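Local coordinates for protein VP1 (Polyomavirus HPyV7, PDB 4PCH) that forms, as the major capsid protein VP1, the pentamers that build the icosahedral virus shell and probably mediate attachment to host cells, at the interface of chains A and B. Numbering follows the deposited sequence. Chains: chain A/B, VP1.

The interface of chains A and B. Residues chain A 106-109; chain B 104, 195, 244-245.
A:Asn107 turns its CG beside its own backbone N and anti to the carbonyl carbon (chi1 -84°), which carries its amide towards B:Val195 and B:Gln104; B:Leu244 holds its CG in the corresponding position (chi1 -67°), bringing CD2 to the backbone carbonyl of A:Asn107. The amide is met from two directions. The methyl CG1 of B:Val195 lies over one face of it, 3.9 Å from A:Asn107 CG, the two side chains crossing at about a right angle; this is van der Waals packing. Towards its oxygen comes the extended side chain of B:Gln104, whose NE2 stays 4.0 Å from A:Asn107 OD1, too long for a hydrogen bond, with the amide planes turned 54° apart. B:Leu244 presents CD2 nearly end-on to the tip of the A:Asn107 carbonyl, 3.4 Å from O. The same CD2 is 4.1 Å from A:Thr109 CG2, and the side chains of B:Leu244 and A:Thr109 lie side by side, pointing the same way. A water links A:Gly108 O, at 2.7 Å, and B:Ser245 O, at 3.0 Å, with a longer approach from B:Ser245 N. Within this patch, which hides 165 Å² counted over both chains, packing and a water-mediated contact join the subunits. The chains are the jelly-roll core fragment of VP1, the rest of the longer protein being absent from the construct. In their pentamer, the patch joins the 3-10 turn 105-107 and the start of strand 109-110 of chain A to chain B loop residues and the end of strand 103-104, near one end of the subunits, away from their chain termini.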
# COMPACT_ATOMS: atom_id res chain seq x y z
N ALA A 106 22.76 -13.84 10.45
CA ALA A 106 22.36 -14.58 9.22
C ALA A 106 22.34 -13.68 7.97
O ALA A 106 22.63 -14.12 6.85
CB ALA A 106 21.00 -15.22 9.39
N ASN A 107 21.99 -12.42 8.18
CA ASN A 107 21.93 -11.43 7.10
C ASN A 107 23.04 -10.38 7.20
O ASN A 107 23.04 -9.39 6.47
CB ASN A 107 20.55 -10.76 7.09
CG ASN A 107 19.50 -11.57 6.33
OD1 ASN A 107 19.73 -12.01 5.21
ND2 ASN A 107 18.34 -11.75 6.94
N GLY A 108 23.99 -10.59 8.10
CA GLY A 108 25.12 -9.69 8.28
C GLY A 108 24.78 -8.21 8.38
O GLY A 108 25.47 -7.37 7.79
N THR A 109 23.75 -7.87 9.14
CA THR A 109 23.32 -6.48 9.19
C THR A 109 22.50 -6.21 10.41
O THR A 109 22.27 -7.11 11.24
CB THR A 109 22.61 -6.06 7.86
OG1 THR A 109 22.61 -4.63 7.74
CG2 THR A 109 21.18 -6.61 7.77
N GLN B 104 24.76 -10.49 -2.80
CA GLN B 104 24.43 -11.43 -1.75
C GLN B 104 24.59 -12.81 -2.35
O GLN B 104 23.81 -13.20 -3.26
CB GLN B 104 22.99 -11.22 -1.29
CG GLN B 104 22.53 -12.22 -0.24
CD GLN B 104 21.08 -11.99 0.18
OE1 GLN B 104 20.25 -11.57 -0.63
NE2 GLN B 104 20.75 -12.35 1.40
N VAL B 195 16.00 -5.85 6.62
CA VAL B 195 16.06 -6.22 5.21
C VAL B 195 14.89 -5.64 4.41
O VAL B 195 14.61 -6.07 3.27
CB VAL B 195 16.19 -7.75 5.01
CG1 VAL B 195 17.46 -8.26 5.69
CG2 VAL B 195 14.95 -8.48 5.48
N LEU B 244 25.44 -8.74 3.14
CA LEU B 244 24.34 -9.47 3.76
C LEU B 244 24.75 -10.86 4.25
O LEU B 244 23.98 -11.81 4.21
CB LEU B 244 23.11 -9.53 2.85
CG LEU B 244 22.42 -8.20 2.58
CD1 LEU B 244 21.40 -8.39 1.47
CD2 LEU B 244 21.79 -7.60 3.83
N SER B 245 25.97 -10.94 4.77
CA SER B 245 26.51 -12.16 5.33
C SER B 245 27.38 -11.72 6.52
O SER B 245 27.95 -10.64 6.50
CB SER B 245 27.34 -12.90 4.27
OG SER B 245 27.60 -14.21 4.66
O HOH W 1 27.01 -7.97 5.63